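Local structure of filamentation induced by cAMP protein Fic (Desulfovibrio alaskensis, 4RGL) at residues Ala55-Glu60 with Asn189-Arg194; Gly125-Gly130 with His183-Gly188. The protein belongs to the Fic (filamentation induced by cAMP) family, pairing a mostly helical Fic domain with a C-terminal domain of the helix-turn-helix class. One frame throughout, in Å; residues are numbered along the deposited sequence.

Contact 1. Residues Ala55-Glu60 with Asn189-Arg194; sequences ASLAIE and NGRMGR
Ser56 and Arg194 make the first polar link between the ends of helices 42-59 and 189-202, whose local axes come within 9.5 Å and run nearly antiparallel, at 149°. The Ser56 hydroxyl lies anti to its backbone N (chi1 -178°), which carries OG across to accept a hydrogen bond from Arg194 NH1 at 3.2 Å, the donor's partner sitting somewhat out of the guanidinium plane. A small hydroxyl suits this place, since the arginine shaft passes close beside it. Leu57 sets out away from helix 189-202, yet its CD2 methyl comes round to 3.4 Å from Arg191 CD; the arginine chain bends at chi3, and its NH2 goes on to bond an unidentified ligand. Ile59 lies over one face of the Arg194 guanidinium, with CD1 3.5 Å from NE, and Gly190 O over the opposite one, both toward the rim of the group. Glu60 holds its edge: OE2 accepts from Arg194 NH2 at 2.7 Å in a nearly straight salt bridge (169°), in the guanidinium plane but on the anti side of the carboxylate. Without a side chain, Gly190 allows that same OE2 to come 3.4 Å from its CA. Serine and glutamate together fix the rotation of the guanidinium. Ser56 and Glu60 occupy the S and E positions of an (S/T)xxxE(G/N) pattern, consistent with the inhibitory motif of Fic proteins, and the glutamate, as in autoinhibited relatives, pairs with the last arginine of the HPFxxGNGRxxR signature.

Contact 2. Residues Gly125-Gly130 with His183-Gly188; sequences GRYRSG and HPFADG
Arg128 is joined to His183 and Pro184 by two hydrogen bonds. Its backbone N donates to Pro184 O at 3.0 Å (167°), and its NE gives a bond of 2.6 Å to His183 O, approached nearly along the C=O axis and in the guanidinium plane. CG sits between the backbone N and the carbonyl carbon (chi1 52°), from where an extended chain carries the guanidinium past Pro184 O to the His183 carbonyl. NH1 then donates to Gly130 O at 2.9 Å, and NH2 is used by Pro145 O and Ile182 O; arginine suits a spot where several backbone carbonyls converge. Two of its acceptors, the carbonyls of His183 and Pro184, open the HPF of the Fic signature, in the loop leading from helix 168-182 into helix 189-202. His183 ND1 accounts for another carbonyl, that of Glu180. Between the two loops a water bridges Arg126 O, to which it donates, and Ala186 N, from which it accepts. Arg126 O also lies at the edge of the Phe185 ring, 3.2 Å from CD1. Tyr127 lays CD1 3.6 Å from Pro184 CB and meets the Phe185 ring obliquely; tyrosine offers both a carbon surface while its hydroxyl bonds Glu106.

The two contacts share one continuous run of the Fic signature: 183-188 of contact 2 leads straight into 189-194 of contact 1, and their centres lie 15 Å apart. Asn189 spans the junction, its ND2 bonded to Phe185 O and its OD1 packed 3.1 Å from Pro184 N; Met192 CE lies 4.1 Å from Phe185 CE2. In sequence, both segments of contact 2 fall between those of contact 1. An unidentified ligand, probably picked up from the crystallisation liquor but suggesting a pocket between the signature loop and the end of helix 42-59, bonds Asp187 OD2, Gly188 N, Ile59 O, Asn189 ND2, Gly190 N and Arg191 NH2, with the Arg191 and His183 side chains about 3 and 4 Å from it.

Contact 1. Residues Ala55-Glu60 with Asn189-Arg194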
loop_
_atom_site.group_PDB
_atom_site.type_symbol
_atom_site.label_atom_id
_atom_site.label_comp_id
_atom_site.label_asym_id
_atom_site.label_seq_id
_atom_site.Cartn_x
_atom_site.Cartn_y
_atom_site.Cartn_z
ATOM N N ALA A 55 -3.290 -1.090 -7.676
ATOM C CA ALA A 55 -2.540 -2.097 -8.433
ATOM C C ALA A 55 -3.205 -3.478 -8.338
ATOM O O ALA A 55 -3.405 -4.125 -9.365
ATOM C CB ALA A 55 -1.109 -2.172 -7.935
ATOM N N SER A 56 -3.589 -3.912 -7.108
ATOM C CA SER A 56 -4.246 -5.221 -6.908
ATOM C C SER A 56 -5.520 -5.328 -7.759
ATOM O O SER A 56 -5.739 -6.354 -8.408
ATOM C CB SER A 56 -4.579 -5.437 -5.432
ATOM O OG SER A 56 -5.164 -6.708 -5.205
ATOM N N LEU A 57 -6.315 -4.233 -7.822
ATOM C CA LEU A 57 -7.537 -4.199 -8.632
ATOM C C LEU A 57 -7.206 -4.065 -10.126
ATOM O O LEU A 57 -7.904 -4.644 -10.960
ATOM C CB LEU A 57 -8.458 -3.042 -8.187
ATOM C CG LEU A 57 -9.167 -3.224 -6.830
ATOM C CD1 LEU A 57 -9.823 -1.955 -6.397
ATOM C CD2 LEU A 57 -10.189 -4.316 -6.894
ATOM N N ALA A 58 -6.121 -3.328 -10.463
ATOM C CA ALA A 58 -5.698 -3.151 -11.864
ATOM C C ALA A 58 -5.312 -4.486 -12.489
ATOM O O ALA A 58 -5.581 -4.711 -13.673
ATOM C CB ALA A 58 -4.529 -2.180 -11.943
ATOM N N ILE A 59 -4.704 -5.397 -11.682
ATOM C CA ILE A 59 -4.308 -6.730 -12.153
ATOM C C ILE A 59 -5.548 -7.518 -12.587
ATOM O O ILE A 59 -5.491 -8.268 -13.562
ATOM C CB ILE A 59 -3.506 -7.495 -11.059
ATOM C CG1 ILE A 59 -2.196 -6.741 -10.704
ATOM C CG2 ILE A 59 -3.208 -8.941 -11.508
ATOM C CD1 ILE A 59 -1.413 -7.335 -9.479
ATOM N N GLU A 60 -6.687 -7.299 -11.900
ATOM C CA GLU A 60 -7.928 -7.991 -12.227
ATOM C C GLU A 60 -8.796 -7.127 -13.181
ATOM O O GLU A 60 -10.029 -7.203 -13.152
ATOM C CB GLU A 60 -8.701 -8.362 -10.949
ATOM C CG GLU A 60 -7.896 -9.233 -9.982
ATOM C CD GLU A 60 -7.391 -10.563 -10.533
ATOM O OE1 GLU A 60 -7.964 -11.059 -11.532
ATOM O OE2 GLU A 60 -6.470 -11.144 -9.914
ATOM N N ASN A 189 -10.493 -14.288 -6.126
ATOM C CA ASN A 189 -9.425 -15.158 -5.607
ATOM C C ASN A 189 -8.067 -14.487 -5.736
ATOM O O ASN A 189 -7.252 -14.563 -4.813
ATOM C CB ASN A 189 -9.425 -16.502 -6.319
ATOM C CG ASN A 189 -10.643 -17.329 -6.004
ATOM O OD1 ASN A 189 -10.788 -17.870 -4.898
ATOM N ND2 ASN A 189 -11.582 -17.392 -6.945
ATOM N N GLY A 190 -7.849 -13.788 -6.849
ATOM C CA GLY A 190 -6.618 -13.036 -7.070
ATOM C C GLY A 190 -6.384 -11.996 -5.994
ATOM O O GLY A 190 -5.359 -12.023 -5.307
ATOM N N ARG A 191 -7.377 -11.136 -5.779
ATOM C CA ARG A 191 -7.337 -10.077 -4.767
ATOM C C ARG A 191 -7.203 -10.659 -3.335
ATOM O O ARG A 191 -6.523 -10.061 -2.496
ATOM C CB ARG A 191 -8.591 -9.211 -4.870
ATOM C CG ARG A 191 -8.628 -8.363 -6.139
ATOM C CD ARG A 191 -9.976 -7.710 -6.337
ATOM N NE ARG A 191 -10.946 -8.631 -6.924
ATOM C CZ ARG A 191 -12.223 -8.329 -7.125
ATOM N NH1 ARG A 191 -12.702 -7.152 -6.740
ATOM N NH2 ARG A 191 -13.040 -9.213 -7.679
HETATM N N MSE A 192 -7.848 -11.839 -3.065
HETATM C CA MSE A 192 -7.743 -12.523 -1.756
HETATM C C MSE A 192 -6.344 -13.104 -1.546
HETATM O O MSE A 192 -5.877 -13.203 -0.405
HETATM C CB MSE A 192 -8.791 -13.638 -1.634
HETATM C CG MSE A 192 -10.207 -13.125 -1.417
HETATM SE SE MSE A 192 -10.383 -12.071 0.205
HETATM C CE MSE A 192 -9.989 -13.427 1.505
ATOM N N GLY A 193 -5.703 -13.515 -2.638
ATOM C CA GLY A 193 -4.344 -14.032 -2.594
ATOM C C GLY A 193 -3.353 -12.984 -2.136
ATOM O O GLY A 193 -2.621 -13.197 -1.161
ATOM N N ARG A 194 -3.394 -11.790 -2.778
ATOM C CA ARG A 194 -2.509 -10.669 -2.439
ATOM C C ARG A 194 -2.826 -10.125 -1.056
ATOM O O ARG A 194 -1.907 -9.737 -0.323
ATOM C CB ARG A 194 -2.628 -9.561 -3.480
ATOM C CG ARG A 194 -2.253 -10.030 -4.853
ATOM C CD ARG A 194 -2.502 -9.003 -5.903
ATOM N NE ARG A 194 -2.711 -9.643 -7.193
ATOM C CZ ARG A 194 -3.904 -9.817 -7.742
ATOM N NH1 ARG A 194 -4.973 -9.252 -7.205
ATOM N NH2 ARG A 194 -4.022 -10.467 -8.887
#

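Contact 2. Residues Gly125-Gly130 with His183-Gly188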
loop_
_atom_site.group_PDB
_atom_site.type_symbol
_atom_site.label_atom_id
_atom_site.label_comp_id
_atom_site.label_asym_id
_atom_site.label_seq_id
_atom_site.Cartn_x
_atom_site.Cartn_y
_atom_site.Cartn_z
ATOM N N GLY A 125 -18.297 -14.623 1.539
ATOM C CA GLY A 125 -17.961 -15.136 2.868
ATOM C C GLY A 125 -18.145 -16.636 3.007
ATOM O O GLY A 125 -18.450 -17.132 4.096
ATOM N N ARG A 126 -17.982 -17.364 1.891
ATOM C CA ARG A 126 -18.113 -18.823 1.840
ATOM C C ARG A 126 -17.439 -19.353 0.601
ATOM O O ARG A 126 -17.237 -18.601 -0.361
ATOM C CB ARG A 126 -19.606 -19.250 1.873
ATOM C CG ARG A 126 -20.470 -18.571 0.812
ATOM C CD ARG A 126 -21.937 -18.924 0.976
ATOM N NE ARG A 126 -22.799 -18.043 0.185
ATOM C CZ ARG A 126 -23.287 -16.887 0.633
ATOM N NH1 ARG A 126 -23.005 -16.471 1.864
ATOM N NH2 ARG A 126 -24.060 -16.139 -0.145
ATOM N N TYR A 127 -17.076 -20.635 0.602
ATOM C CA TYR A 127 -16.424 -21.228 -0.555
ATOM C C TYR A 127 -17.441 -21.508 -1.654
ATOM O O TYR A 127 -18.637 -21.646 -1.372
ATOM C CB TYR A 127 -15.672 -22.513 -0.169
ATOM C CG TYR A 127 -14.590 -22.290 0.870
ATOM C CD1 TYR A 127 -13.725 -21.199 0.783
ATOM C CD2 TYR A 127 -14.346 -23.232 1.866
ATOM C CE1 TYR A 127 -12.705 -21.007 1.713
ATOM C CE2 TYR A 127 -13.322 -23.056 2.797
ATOM C CZ TYR A 127 -12.500 -21.943 2.714
ATOM O OH TYR A 127 -11.495 -21.760 3.636
ATOM N N ARG A 128 -16.981 -21.510 -2.913
ATOM C CA ARG A 128 -17.833 -21.740 -4.081
ATOM C C ARG A 128 -18.535 -23.096 -3.999
ATOM O O ARG A 128 -17.948 -24.076 -3.521
ATOM C CB ARG A 128 -17.008 -21.652 -5.369
ATOM C CG ARG A 128 -15.775 -22.528 -5.350
ATOM C CD ARG A 128 -14.920 -22.307 -6.553
ATOM N NE ARG A 128 -13.632 -22.988 -6.433
ATOM C CZ ARG A 128 -13.408 -24.230 -6.845
ATOM N NH1 ARG A 128 -14.386 -24.942 -7.392
ATOM N NH2 ARG A 128 -12.208 -24.773 -6.707
ATOM N N SER A 129 -19.796 -23.148 -4.442
ATOM C CA SER A 129 -20.570 -24.383 -4.447
ATOM C C SER A 129 -20.326 -25.164 -5.730
ATOM O O SER A 129 -20.633 -26.365 -5.798
ATOM C CB SER A 129 -22.057 -24.082 -4.291
ATOM O OG SER A 129 -22.520 -23.246 -5.338
ATOM N N GLY A 130 -19.762 -24.489 -6.732
ATOM C CA GLY A 130 -19.491 -25.093 -8.023
ATOM C C GLY A 130 -18.081 -24.869 -8.513
ATOM O O GLY A 130 -17.223 -24.369 -7.772
ATOM N N HIS A 183 -8.280 -21.664 -5.681
ATOM C CA HIS A 183 -9.357 -20.716 -6.067
ATOM C C HIS A 183 -10.626 -21.027 -5.262
ATOM O O HIS A 183 -11.579 -21.585 -5.805
ATOM C CB HIS A 183 -9.640 -20.790 -7.590
ATOM C CG HIS A 183 -9.045 -19.668 -8.382
ATOM N ND1 HIS A 183 -7.676 -19.537 -8.529
ATOM C CD2 HIS A 183 -9.657 -18.750 -9.173
ATOM C CE1 HIS A 183 -7.498 -18.497 -9.331
ATOM N NE2 HIS A 183 -8.661 -17.995 -9.748
ATOM N N PRO A 184 -10.587 -20.842 -3.918
ATOM C CA PRO A 184 -11.681 -21.361 -3.081
ATOM C C PRO A 184 -12.990 -20.588 -3.244
ATOM O O PRO A 184 -14.042 -21.112 -2.911
ATOM C CB PRO A 184 -11.136 -21.206 -1.659
ATOM C CG PRO A 184 -10.141 -20.123 -1.754
ATOM C CD PRO A 184 -9.497 -20.285 -3.092
ATOM N N PHE A 185 -12.924 -19.338 -3.694
ATOM C CA PHE A 185 -14.122 -18.511 -3.788
ATOM C C PHE A 185 -14.621 -18.410 -5.231
ATOM O O PHE A 185 -13.855 -18.631 -6.173
ATOM C CB PHE A 185 -13.854 -17.116 -3.224
ATOM C CG PHE A 185 -13.400 -17.122 -1.785
ATOM C CD1 PHE A 185 -14.307 -17.331 -0.753
ATOM C CD2 PHE A 185 -12.074 -16.870 -1.457
ATOM C CE1 PHE A 185 -13.887 -17.332 0.578
ATOM C CE2 PHE A 185 -11.658 -16.855 -0.123
ATOM C CZ PHE A 185 -12.567 -17.091 0.886
ATOM N N ALA A 186 -15.907 -18.088 -5.399
ATOM C CA ALA A 186 -16.502 -17.913 -6.715
ATOM C C ALA A 186 -15.862 -16.724 -7.458
ATOM O O ALA A 186 -15.712 -16.771 -8.680
ATOM C CB ALA A 186 -17.999 -17.705 -6.585
ATOM N N ASP A 187 -15.487 -15.657 -6.715
ATOM C CA ASP A 187 -14.863 -14.465 -7.303
ATOM C C ASP A 187 -13.836 -13.868 -6.357
ATOM O O ASP A 187 -13.917 -14.076 -5.148
ATOM C CB ASP A 187 -15.935 -13.395 -7.647
ATOM C CG ASP A 187 -16.990 -13.856 -8.631
ATOM O OD1 ASP A 187 -18.028 -14.388 -8.181
ATOM O OD2 ASP A 187 -16.824 -13.595 -9.849
ATOM N N GLY A 188 -12.917 -13.074 -6.909
ATOM C CA GLY A 188 -11.947 -12.313 -6.126
ATOM C C GLY A 188 -10.814 -13.123 -5.525
ATOM O O GLY A 188 -10.189 -12.684 -4.555
HETATM O O HOH W 1 -17.622 -17.652 -3.013
#